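Side-chain contacts in cytochrome c family protein (Geobacter sulfurreducens, PDB 3OUQ), which probably carries electrons along a row of covalently bound c-type hemes, as a hexaheme piece of a dodecaheme cytochrome linked to iron reduction: residues D51-K56 / C115-E120; K66-A71 / C76-S81; A130-G135 / F148-N153. All blocks are in the same frame, centred on the assembly; numbering follows the deposited sequence.

Contact 1. Residues D51-K56 / C115-E120; sequences DMEKGK and CHSNRE. With HEC (heme c), chain E.
E53 and S117 meet through a single side-chain hydrogen bond, the one direct tie between the two segments. S117 OG donates to E53 OE1 at 2.6 Å, reaching the oxygen on its syn side and 25° out of the carboxylate plane. The CA atoms of E53 and S117 are 8.9 Å apart, so the glutamate has to span most of the gap: CG lies beside the backbone N (chi1 -59°), and the chain then runs extended to its carboxylate. A long acidic residue suits this reach, whereas the short serine serves as a donor held close to its own backbone. Charge probably reinforces the link, for E53 OE1 also forms a salt bridge with R113, whose NE makes a weak hydrogen bond to S117 OG as well.

Backbone turns flank both partners. The helix that carries E53 closes in a Schellman motif with G55 at positive phi, where K56 N bonds to D51 O at 3.1 Å and G55 N to M52 O at 2.9 Å. S117 is the first residue to leave the helix 113-116, and N118 follows as N-cap of the helix 119-122, its OD1 accepting a weak bond from E120 N.

Covalent and metal bonds fix the two residues that precede S117. C115 SG is joined to heme CAC at 1.8 Å. H116 NE2 binds the heme iron, FE, at 2.0 Å, with H101 as the other axial ligand. This is the CXXCH heme-attachment site of a bis-histidine heme, tied by E53 to the preceding cytochrome c7-type region.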
loop_
_atom_site.group_PDB
_atom_site.type_symbol
_atom_site.label_atom_id
_atom_site.label_comp_id
_atom_site.label_asym_id
_atom_site.label_seq_id
_atom_site.Cartn_x
_atom_site.Cartn_y
_atom_site.Cartn_z
ATOM N N ASP A 51 9.604 -0.910 -2.656
ATOM C CA ASP A 51 10.970 -0.505 -2.361
ATOM C C ASP A 51 11.482 -1.371 -1.228
ATOM O O ASP A 51 12.635 -1.810 -1.247
ATOM C CB ASP A 51 11.040 0.964 -1.937
ATOM C CG ASP A 51 10.789 1.916 -3.082
ATOM O OD1 ASP A 51 11.353 1.696 -4.172
ATOM O OD2 ASP A 51 10.038 2.893 -2.891
ATOM N N MET A 52 10.625 -1.617 -0.239
ATOM C CA MET A 52 11.012 -2.438 0.900
ATOM C C MET A 52 11.263 -3.872 0.454
ATOM O O MET A 52 12.151 -4.545 0.977
ATOM C CB MET A 52 9.936 -2.391 1.985
ATOM C CG MET A 52 9.728 -0.993 2.542
ATOM S SD MET A 52 8.868 -0.929 4.110
ATOM C CE MET A 52 7.934 0.553 3.897
ATOM N N GLU A 53 10.484 -4.330 -0.523
ATOM C CA GLU A 53 10.656 -5.680 -1.044
ATOM C C GLU A 53 12.018 -5.731 -1.720
ATOM O O GLU A 53 12.633 -6.787 -1.809
ATOM C CB GLU A 53 9.562 -6.035 -2.061
ATOM C CG GLU A 53 8.150 -5.961 -1.516
ATOM C CD GLU A 53 7.133 -6.724 -2.360
ATOM O OE1 GLU A 53 5.921 -6.615 -2.075
ATOM O OE2 GLU A 53 7.538 -7.445 -3.299
ATOM N N LYS A 54 12.485 -4.581 -2.191
ATOM C CA LYS A 54 13.781 -4.512 -2.852
ATOM C C LYS A 54 14.902 -4.446 -1.828
ATOM O O LYS A 54 16.070 -4.614 -2.170
ATOM C CB LYS A 54 13.852 -3.297 -3.792
ATOM C CG LYS A 54 13.164 -3.506 -5.148
ATOM N N GLY A 55 14.542 -4.193 -0.571
ATOM C CA GLY A 55 15.539 -4.136 0.483
ATOM C C GLY A 55 15.718 -2.796 1.168
ATOM O O GLY A 55 16.593 -2.647 2.022
ATOM N N LYS A 56 14.898 -1.818 0.799
ATOM C CA LYS A 56 14.977 -0.491 1.394
ATOM C C LYS A 56 14.169 -0.432 2.686
ATOM O O LYS A 56 13.380 -1.326 2.970
ATOM C CB LYS A 56 14.442 0.549 0.409
ATOM C CG LYS A 56 15.290 0.730 -0.843
ATOM C CD LYS A 56 16.651 1.333 -0.511
ATOM C CE LYS A 56 17.455 1.615 -1.779
ATOM N NZ LYS A 56 18.753 2.315 -1.510
ATOM N N CYS A 115 -2.579 -6.022 -5.418
ATOM C CA CYS A 115 -2.632 -4.674 -5.940
ATOM C C CYS A 115 -1.381 -3.919 -5.543
ATOM O O CYS A 115 -0.631 -3.437 -6.388
ATOM C CB CYS A 115 -3.858 -3.940 -5.396
ATOM S SG CYS A 115 -5.445 -4.786 -5.671
ATOM N N HIS A 116 -1.154 -3.835 -4.240
ATOM C CA HIS A 116 -0.017 -3.104 -3.710
ATOM C C HIS A 116 1.367 -3.511 -4.210
ATOM O O HIS A 116 2.297 -2.707 -4.162
ATOM C CB HIS A 116 -0.102 -3.131 -2.191
ATOM C CG HIS A 116 -1.267 -2.357 -1.665
ATOM N ND1 HIS A 116 -1.352 -0.984 -1.702
ATOM C CD2 HIS A 116 -2.449 -2.781 -1.154
ATOM C CE1 HIS A 116 -2.551 -0.633 -1.230
ATOM N NE2 HIS A 116 -3.256 -1.689 -0.882
ATOM N N SER A 117 1.508 -4.736 -4.706
ATOM C CA SER A 117 2.798 -5.187 -5.230
ATOM C C SER A 117 2.690 -5.390 -6.732
ATOM O O SER A 117 3.527 -6.051 -7.340
ATOM C CB SER A 117 3.227 -6.507 -4.580
ATOM O OG SER A 117 3.570 -6.329 -3.217
ATOM N N ASN A 118 1.647 -4.814 -7.319
ATOM C CA ASN A 118 1.389 -4.931 -8.747
ATOM C C ASN A 118 1.590 -3.548 -9.353
ATOM O O ASN A 118 0.691 -2.705 -9.302
ATOM C CB ASN A 118 -0.054 -5.405 -8.951
ATOM C CG ASN A 118 -0.284 -6.024 -10.305
ATOM O OD1 ASN A 118 0.118 -5.479 -11.320
ATOM N ND2 ASN A 118 -0.950 -7.168 -10.326
ATOM N N ARG A 119 2.771 -3.315 -9.920
ATOM C CA ARG A 119 3.091 -2.009 -10.503
ATOM C C ARG A 119 2.053 -1.522 -11.503
ATOM O O ARG A 119 1.846 -0.321 -11.646
ATOM C CB ARG A 119 4.472 -2.038 -11.162
ATOM N N GLU A 120 1.386 -2.439 -12.192
ATOM C CA GLU A 120 0.382 -2.013 -13.159
ATOM C C GLU A 120 -0.908 -1.556 -12.473
ATOM O O GLU A 120 -1.684 -0.797 -13.049
ATOM C CB GLU A 120 0.084 -3.139 -14.154
ATOM C CG GLU A 120 -0.015 -2.655 -15.604
HETATM FE FE HEC E . -5.085 -1.376 -0.194
HETATM C CHA HEC E . -4.784 2.064 -0.125
HETATM C CHB HEC E . -3.292 -1.564 2.735
HETATM C CHC HEC E . -5.592 -4.745 -0.152
HETATM C CHD HEC E . -6.071 -1.187 -3.420
HETATM N NA HEC E . -4.202 -0.044 1.003
HETATM C C1A HEC E . -4.226 1.340 0.913
HETATM C C2A HEC E . -3.375 1.934 1.928
HETATM C C3A HEC E . -2.882 0.933 2.708
HETATM C C4A HEC E . -3.407 -0.305 2.133
HETATM C CMA HEC E . -2.064 1.090 3.985
HETATM C CAA HEC E . -3.080 3.415 2.034
HETATM C CBA HEC E . -1.760 3.773 1.403
HETATM C CGA HEC E . -1.427 5.238 1.579
HETATM O O1A HEC E . -0.300 5.645 1.231
HETATM O O2A HEC E . -2.299 5.991 2.066
HETATM N NB HEC E . -4.632 -2.827 1.056
HETATM C C1B HEC E . -3.914 -2.722 2.259
HETATM C C2B HEC E . -3.929 -3.979 2.971
HETATM C C3B HEC E . -4.639 -4.868 2.205
HETATM C C4B HEC E . -5.021 -4.160 0.986
HETATM C CMB HEC E . -3.278 -4.230 4.307
HETATM C CAB HEC E . -4.979 -6.321 2.548
HETATM C CBB HEC E . -5.944 -6.530 3.700
HETATM N NC HEC E . -5.685 -2.689 -1.529
HETATM C C1C HEC E . -5.872 -4.052 -1.360
HETATM C C2C HEC E . -6.314 -4.654 -2.609
HETATM C C3C HEC E . -6.381 -3.671 -3.524
HETATM C C4C HEC E . -5.999 -2.452 -2.848
HETATM C CMC HEC E . -6.659 -6.101 -2.847
HETATM C CAC HEC E . -6.787 -3.794 -4.996
HETATM C CBC HEC E . -8.116 -4.501 -5.268
HETATM N ND HEC E . -5.443 0.131 -1.451
HETATM C C1D HEC E . -5.898 0.028 -2.749
HETATM C C2D HEC E . -6.160 1.345 -3.321
HETATM C C3D HEC E . -5.710 2.252 -2.427
HETATM C C4D HEC E . -5.311 1.504 -1.257
HETATM C CMD HEC E . -6.934 1.678 -4.592
HETATM C CAD HEC E . -5.444 3.727 -2.652
HETATM C CBD HEC E . -4.173 3.812 -3.463
HETATM C CGD HEC E . -3.397 5.079 -3.190
HETATM O O1D HEC E . -3.028 5.296 -2.006
HETATM O O2D HEC E . -3.156 5.850 -4.156
#

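Contact 2. Residues K66-A71 / C76-S81. With HEC (heme c), chain D.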
loop_
_atom_site.group_PDB
_atom_site.type_symbol
_atom_site.label_atom_id
_atom_site.label_comp_id
_atom_site.label_asym_id
_atom_site.label_seq_id
_atom_site.Cartn_x
_atom_site.Cartn_y
_atom_site.Cartn_z
ATOM N N LYS A 66 15.309 -12.495 9.326
ATOM C CA LYS A 66 15.470 -11.871 10.638
ATOM C C LYS A 66 14.143 -11.626 11.343
ATOM O O LYS A 66 13.986 -11.946 12.523
ATOM C CB LYS A 66 16.212 -10.535 10.502
ATOM N N ALA A 67 13.199 -11.041 10.614
ATOM C CA ALA A 67 11.885 -10.733 11.154
ATOM C C ALA A 67 10.867 -10.953 10.053
ATOM O O ALA A 67 11.241 -11.067 8.885
ATOM C CB ALA A 67 11.848 -9.301 11.614
ATOM N N PHE A 68 9.588 -11.008 10.418
ATOM C CA PHE A 68 8.549 -11.227 9.423
ATOM C C PHE A 68 8.784 -10.357 8.195
ATOM O O PHE A 68 9.272 -9.236 8.299
ATOM C CB PHE A 68 7.174 -10.962 10.030
ATOM C CG PHE A 68 7.048 -9.629 10.698
ATOM C CD1 PHE A 68 6.765 -8.489 9.958
ATOM C CD2 PHE A 68 7.207 -9.513 12.076
ATOM C CE1 PHE A 68 6.633 -7.258 10.572
ATOM C CE2 PHE A 68 7.077 -8.288 12.703
ATOM C CZ PHE A 68 6.789 -7.153 11.944
ATOM N N SER A 69 8.454 -10.897 7.031
ATOM C CA SER A 69 8.645 -10.203 5.762
ATOM C C SER A 69 7.556 -9.177 5.441
ATOM O O SER A 69 6.406 -9.307 5.872
ATOM C CB SER A 69 8.715 -11.237 4.628
ATOM O OG SER A 69 8.791 -10.620 3.356
ATOM N N VAL A 70 7.936 -8.159 4.674
ATOM C CA VAL A 70 7.015 -7.115 4.255
ATOM C C VAL A 70 6.252 -7.611 3.033
ATOM O O VAL A 70 5.354 -6.938 2.532
ATOM C CB VAL A 70 7.766 -5.818 3.881
ATOM C CG1 VAL A 70 8.367 -5.193 5.117
ATOM C CG2 VAL A 70 8.857 -6.115 2.875
ATOM N N ALA A 71 6.616 -8.801 2.565
ATOM C CA ALA A 71 5.983 -9.397 1.399
ATOM C C ALA A 71 5.079 -10.576 1.756
ATOM O O ALA A 71 5.062 -11.593 1.059
ATOM C CB ALA A 71 7.042 -9.836 0.416
ATOM N N CYS A 76 0.956 -8.144 6.991
ATOM C CA CYS A 76 0.737 -6.711 6.894
ATOM C C CYS A 76 0.199 -6.228 8.221
ATOM O O CYS A 76 0.587 -5.172 8.712
ATOM C CB CYS A 76 -0.265 -6.387 5.792
ATOM S SG CYS A 76 0.233 -6.978 4.151
ATOM N N VAL A 77 -0.697 -7.009 8.809
ATOM C CA VAL A 77 -1.278 -6.638 10.091
ATOM C C VAL A 77 -0.222 -6.410 11.172
ATOM O O VAL A 77 -0.502 -5.737 12.157
ATOM C CB VAL A 77 -2.246 -7.704 10.603
ATOM C CG1 VAL A 77 -1.493 -8.994 10.890
ATOM C CG2 VAL A 77 -2.933 -7.210 11.859
ATOM N N ARG A 78 0.977 -6.975 11.000
ATOM C CA ARG A 78 2.061 -6.803 11.980
ATOM C C ARG A 78 2.532 -5.351 12.074
ATOM O O ARG A 78 3.093 -4.947 13.088
ATOM C CB ARG A 78 3.270 -7.685 11.641
ATOM C CG ARG A 78 3.057 -9.190 11.778
ATOM C CD ARG A 78 2.611 -9.596 13.174
ATOM N NE ARG A 78 3.591 -9.282 14.212
ATOM C CZ ARG A 78 4.691 -9.991 14.454
ATOM N NH1 ARG A 78 4.965 -11.061 13.732
ATOM N NH2 ARG A 78 5.509 -9.639 15.434
ATOM N N CYS A 79 2.323 -4.573 11.016
ATOM C CA CYS A 79 2.705 -3.163 11.020
ATOM C C CYS A 79 1.483 -2.253 10.849
ATOM O O CYS A 79 1.271 -1.333 11.645
ATOM C CB CYS A 79 3.713 -2.876 9.911
ATOM S SG CYS A 79 5.352 -3.614 10.177
ATOM N N HIS A 80 0.683 -2.516 9.816
ATOM C CA HIS A 80 -0.520 -1.737 9.534
ATOM C C HIS A 80 -1.699 -2.245 10.360
ATOM O O HIS A 80 -1.905 -3.450 10.465
ATOM C CB HIS A 80 -0.849 -1.842 8.050
ATOM C CG HIS A 80 0.219 -1.291 7.162
ATOM N ND1 HIS A 80 0.328 0.037 6.821
ATOM C CD2 HIS A 80 1.266 -1.909 6.565
ATOM C CE1 HIS A 80 1.410 0.175 6.045
ATOM N NE2 HIS A 80 2.009 -0.981 5.864
ATOM N N SER A 81 -2.474 -1.333 10.943
ATOM C CA SER A 81 -3.626 -1.724 11.756
ATOM C C SER A 81 -4.682 -2.388 10.881
ATOM O O SER A 81 -5.158 -3.488 11.177
ATOM C CB SER A 81 -4.232 -0.503 12.454
ATOM O OG SER A 81 -4.791 0.408 11.522
HETATM FE FE HEC D . 3.427 -1.248 4.516
HETATM C CHA HEC D . 3.763 2.053 3.628
HETATM C CHB HEC D . 0.837 -1.557 2.367
HETATM C CHC HEC D . 3.407 -4.582 5.084
HETATM C CHD HEC D . 5.704 -0.808 7.018
HETATM N NA HEC D . 2.482 -0.007 3.299
HETATM C C1A HEC D . 2.847 1.284 2.932
HETATM C C2A HEC D . 2.006 1.791 1.874
HETATM C C3A HEC D . 1.075 0.828 1.650
HETATM C C4A HEC D . 1.362 -0.277 2.542
HETATM C CMA HEC D . 0.002 0.855 0.570
HETATM C CAA HEC D . 2.158 3.095 1.099
HETATM C CBA HEC D . 3.228 3.041 0.013
HETATM C CGA HEC D . 2.984 1.940 -1.000
HETATM O O1A HEC D . 1.938 1.973 -1.674
HETATM O O2A HEC D . 3.831 1.035 -1.123
HETATM N NB HEC D . 2.439 -2.768 3.762
HETATM C C1B HEC D . 1.378 -2.732 2.889
HETATM C C2B HEC D . 0.912 -4.056 2.576
HETATM C C3B HEC D . 1.690 -4.887 3.274
HETATM C C4B HEC D . 2.602 -4.090 4.042
HETATM C CMB HEC D . -0.275 -4.424 1.682
HETATM C CAB HEC D . 1.647 -6.387 3.266
HETATM C CBB HEC D . 2.201 -7.094 2.061
HETATM N NC HEC D . 4.373 -2.457 5.787
HETATM C C1C HEC D . 4.230 -3.820 5.916
HETATM C C2C HEC D . 5.097 -4.347 6.953
HETATM C C3C HEC D . 5.694 -3.280 7.534
HETATM C C4C HEC D . 5.293 -2.113 6.764
HETATM C CMC HEC D . 5.412 -5.809 7.273
HETATM C CAC HEC D . 6.515 -3.319 8.831
HETATM C CBC HEC D . 7.828 -4.078 8.729
HETATM N ND HEC D . 4.406 0.323 5.243
HETATM C C1D HEC D . 5.266 0.331 6.328
HETATM C C2D HEC D . 5.833 1.651 6.515
HETATM C C3D HEC D . 5.354 2.445 5.497
HETATM C C4D HEC D . 4.447 1.616 4.748
HETATM C CMD HEC D . 6.812 2.067 7.613
HETATM C CAD HEC D . 5.806 3.861 5.118
HETATM C CBD HEC D . 7.253 3.861 4.660
HETATM C CGD HEC D . 7.753 5.242 4.281
HETATM O O1D HEC D . 8.970 5.393 4.050
HETATM O O2D HEC D . 6.933 6.179 4.206
#
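F68 packs against R78 and C79 at a CXXCH heme-attachment site, the run C76-H80 that carries a heme c. Both cysteines are thioether-linked, C76 SG to heme CAB and C79 SG to heme CAC, each at 1.8 Å, and H80 NE2 binds the iron while M49 takes the other axial position. The backbone of the motif is tightly turned, C76 O accepting from both C79 N and H80 N.

The F68 ring is gripped on a face and at an edge. R78 CB lies over one face in a CH-pi contact, 3.7 Å from the ring centroid and 21° off the normal. From there the arginine bends at chi2 and chi3 and curls, bringing its guanidinium to the same side of the ring near CD2 and CE2. CE2 sits over the middle of the guanidinium, the two planes being 47° apart. C79 SG approaches at the ring edge, 5.2 Å from the centroid, a sulfur-aromatic contact; the heme methyl CMC touches that rim too, 3.8 Å from F68 CE1. A flat, apolar ring suits a place between a porphyrin rim and an arginine chain.

Beyond F68, V70 CG1 rests on CMC at 3.7 Å, and an ST turn, A71 N to S69 OG at 2.9 Å, shapes the bend. F68 O accepts from ND1 of H62, an axial ligand of a neighbouring heme, and is likely to steady that imidazole. R78 NH2 makes a weak hydrogen bond to a propionate of another heme. The chemistry implies a split role for R78: its methylene carbon packs as a hydrocarbon, while its positive end would probably offset the charge of that propionate.

Contact 3. Residues A130-G135 / F148-N153. With HEC (heme c), chain G.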
loop_
_atom_site.group_PDB
_atom_site.type_symbol
_atom_site.label_atom_id
_atom_site.label_comp_id
_atom_site.label_asym_id
_atom_site.label_seq_id
_atom_site.Cartn_x
_atom_site.Cartn_y
_atom_site.Cartn_z
ATOM N N ALA A 130 -9.117 5.326 -20.391
ATOM C CA ALA A 130 -8.451 4.756 -21.556
ATOM C C ALA A 130 -7.400 3.758 -21.087
ATOM O O ALA A 130 -7.393 2.598 -21.501
ATOM C CB ALA A 130 -7.790 5.857 -22.368
ATOM N N GLN A 131 -6.516 4.226 -20.212
ATOM C CA GLN A 131 -5.441 3.404 -19.665
ATOM C C GLN A 131 -5.973 2.254 -18.820
ATOM O O GLN A 131 -5.352 1.192 -18.740
ATOM C CB GLN A 131 -4.519 4.280 -18.828
ATOM C CG GLN A 131 -4.055 5.507 -19.578
ATOM C CD GLN A 131 -3.352 6.491 -18.685
ATOM O OE1 GLN A 131 -3.953 7.060 -17.771
ATOM N NE2 GLN A 131 -2.065 6.695 -18.934
ATOM N N MET A 132 -7.114 2.464 -18.174
ATOM C CA MET A 132 -7.688 1.399 -17.374
ATOM C C MET A 132 -8.084 0.282 -18.335
ATOM O O MET A 132 -8.000 -0.900 -18.004
ATOM C CB MET A 132 -8.912 1.892 -16.595
ATOM C CG MET A 132 -8.593 2.931 -15.538
ATOM S SD MET A 132 -9.719 2.863 -14.123
ATOM C CE MET A 132 -8.946 4.011 -13.038
ATOM N N GLU A 133 -8.499 0.660 -19.540
ATOM C CA GLU A 133 -8.889 -0.332 -20.528
ATOM C C GLU A 133 -7.703 -1.146 -20.995
ATOM O O GLU A 133 -7.856 -2.305 -21.377
ATOM C CB GLU A 133 -9.574 0.330 -21.721
ATOM C CG GLU A 133 -11.054 0.547 -21.495
ATOM C CD GLU A 133 -11.759 1.068 -22.715
ATOM O OE1 GLU A 133 -13.006 1.005 -22.748
ATOM O OE2 GLU A 133 -11.077 1.547 -23.642
ATOM N N LYS A 134 -6.518 -0.546 -20.959
ATOM C CA LYS A 134 -5.315 -1.251 -21.370
ATOM C C LYS A 134 -4.747 -2.061 -20.202
ATOM O O LYS A 134 -3.620 -2.553 -20.263
ATOM C CB LYS A 134 -4.277 -0.262 -21.912
ATOM N N GLY A 135 -5.539 -2.188 -19.137
ATOM C CA GLY A 135 -5.123 -2.963 -17.980
ATOM C C GLY A 135 -4.547 -2.236 -16.776
ATOM O O GLY A 135 -4.253 -2.870 -15.768
ATOM N N PHE A 148 -16.539 -6.723 -13.308
ATOM C CA PHE A 148 -17.233 -5.966 -14.334
ATOM C C PHE A 148 -16.324 -4.974 -15.037
ATOM O O PHE A 148 -15.509 -4.295 -14.407
ATOM C CB PHE A 148 -18.471 -5.277 -13.758
ATOM C CG PHE A 148 -18.192 -4.317 -12.641
ATOM C CD1 PHE A 148 -17.675 -3.049 -12.898
ATOM C CD2 PHE A 148 -18.533 -4.646 -11.333
ATOM C CE1 PHE A 148 -17.509 -2.121 -11.868
ATOM C CE2 PHE A 148 -18.373 -3.730 -10.299
ATOM C CZ PHE A 148 -17.861 -2.462 -10.569
ATOM N N THR A 149 -16.463 -4.911 -16.356
ATOM C CA THR A 149 -15.643 -4.039 -17.178
ATOM C C THR A 149 -15.719 -2.568 -16.803
ATOM O O THR A 149 -16.716 -2.082 -16.280
ATOM C CB THR A 149 -15.991 -4.184 -18.687
ATOM O OG1 THR A 149 -15.012 -3.493 -19.470
ATOM C CG2 THR A 149 -17.363 -3.593 -18.992
ATOM N N VAL A 150 -14.630 -1.873 -17.093
ATOM C CA VAL A 150 -14.495 -0.458 -16.824
ATOM C C VAL A 150 -15.029 0.310 -18.043
ATOM O O VAL A 150 -15.273 1.521 -17.979
ATOM C CB VAL A 150 -13.010 -0.130 -16.576
ATOM C CG1 VAL A 150 -12.242 -0.080 -17.889
ATOM C CG2 VAL A 150 -12.890 1.141 -15.818
ATOM N N ALA A 151 -15.199 -0.409 -19.156
ATOM C CA ALA A 151 -15.726 0.163 -20.394
ATOM C C ALA A 151 -17.244 0.119 -20.231
ATOM O O ALA A 151 -17.930 -0.713 -20.823
ATOM C CB ALA A 151 -15.290 -0.681 -21.592
ATOM N N GLY A 152 -17.755 1.028 -19.413
ATOM C CA GLY A 152 -19.172 1.062 -19.123
ATOM C C GLY A 152 -19.275 0.853 -17.622
ATOM O O GLY A 152 -18.255 0.826 -16.938
ATOM N N ASN A 153 -20.484 0.700 -17.101
ATOM C CA ASN A 153 -20.659 0.498 -15.671
ATOM C C ASN A 153 -20.227 1.737 -14.876
ATOM O O ASN A 153 -20.087 1.678 -13.655
ATOM C CB ASN A 153 -19.853 -0.721 -15.213
ATOM C CG ASN A 153 -20.269 -1.996 -15.920
ATOM O OD1 ASN A 153 -21.408 -2.439 -15.805
ATOM N ND2 ASN A 153 -19.344 -2.597 -16.652
HETATM FE FE HEC G . -13.813 6.235 -14.373
HETATM C CHA HEC G . -11.180 8.211 -13.632
HETATM C CHB HEC G . -15.148 8.784 -16.284
HETATM C CHC HEC G . -16.222 4.085 -15.503
HETATM C CHD HEC G . -13.089 4.208 -11.734
HETATM N NA HEC G . -13.252 8.072 -14.887
HETATM C C1A HEC G . -12.048 8.674 -14.599
HETATM C C2A HEC G . -11.938 9.967 -15.214
HETATM C C3A HEC G . -13.122 10.216 -15.791
HETATM C C4A HEC G . -13.944 9.027 -15.629
HETATM C CMA HEC G . -13.499 11.547 -16.424
HETATM C CAA HEC G . -10.702 10.816 -15.354
HETATM C CBA HEC G . -9.735 10.272 -16.402
HETATM C CGA HEC G . -10.324 10.274 -17.803
HETATM O O1A HEC G . -10.801 11.345 -18.232
HETATM O O2A HEC G . -10.311 9.214 -18.472
HETATM N NB HEC G . -15.298 6.370 -15.688
HETATM C C1B HEC G . -15.732 7.510 -16.380
HETATM C C2B HEC G . -16.785 7.146 -17.310
HETATM C C3B HEC G . -16.985 5.824 -17.200
HETATM C C4B HEC G . -16.145 5.351 -16.118
HETATM C CMB HEC G . -17.547 8.056 -18.252
HETATM C CAB HEC G . -17.796 5.018 -18.204
HETATM C CBB HEC G . -17.001 4.087 -19.105
HETATM N NC HEC G . -14.408 4.435 -13.857
HETATM C C1C HEC G . -15.396 3.643 -14.440
HETATM C C2C HEC G . -15.464 2.358 -13.771
HETATM C C3C HEC G . -14.631 2.390 -12.716
HETATM C C4C HEC G . -13.963 3.697 -12.754
HETATM C CMC HEC G . -16.300 1.166 -14.156
HETATM C CAC HEC G . -14.606 1.398 -11.566
HETATM C CBC HEC G . -13.956 0.072 -11.895
HETATM N ND HEC G . -12.476 6.245 -12.936
HETATM C C1D HEC G . -12.405 5.425 -11.821
HETATM C C2D HEC G . -11.327 5.859 -10.963
HETATM C C3D HEC G . -10.716 6.880 -11.590
HETATM C C4D HEC G . -11.422 7.111 -12.809
HETATM C CMD HEC G . -10.921 5.327 -9.607
HETATM C CAD HEC G . -9.513 7.702 -11.164
HETATM C CBD HEC G . -8.225 6.933 -11.256
HETATM C CGD HEC G . -7.019 7.835 -11.227
HETATM O O1D HEC G . -5.890 7.313 -11.143
HETATM O O2D HEC G . -7.201 9.067 -11.299
#
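V150 turns CG1 toward E133 and CG2 to both M132 SD and the heme: with chi1 at 77°, CG1 lies between the backbone N and the carbonyl carbon, and CG2 falls opposite the N. M132 is bent at chi2 (-149°), which carries its end away from the loop and onto the porphyrin. The methionine and valine side chains meet at about a right angle, M132 SD lying 4.0 Å from V150 CG2. M132 CE touches heme CBD at 3.5 Å, and V150 CG2 packs on pyrrole carbon C2C at the same separation. V150 CG1 turns instead to the aliphatic part of E133, whose CG is 3.8 Å away, leaving the carboxylate to run on beside A151 CB. Replacing V150 by an alanine would probably leave M132 SD and the pyrrole without the CG2 methyl that lies between them, and E133 CG without its CG1 partner, opening a gap beside the heme.

Polar bonds shape the loop: N153 ND2 donates to T149 O at 2.7 Å, 26° from the carbonyl plane, and A151 N bonds to T149 OG1 in an ST turn. On the helix side, G135 at positive phi ends 129-133 in a Schellman motif. Flexible methionine and branched valine thus line the heme pocket of a cytochrome c7-type region, next to M129, an axial iron ligand, where helix and loop meet over the porphyrin.

The three contacts follow the row of hemes. Both segments of contact 2 fall between those of contact 1 in sequence, and the two contacts, with centres 14 Å apart, touch where M52 CB meets V70 CG2 at 4.0 Å. Their hemes are close as well: FE of HEC chain D and FE of HEC chain E are 9.7 Å apart, consistent with electron transfer between them. Contact 1 joins the two cytochrome c7-type regions. Its segment 115-120 also reaches contact 3, E120 CG lying 4.2 Å from G135 O, although the centres are 24 Å apart. Contacts 2 and 3 lie on opposite sides of the chain's centre, their nearest atoms about 21 Å apart.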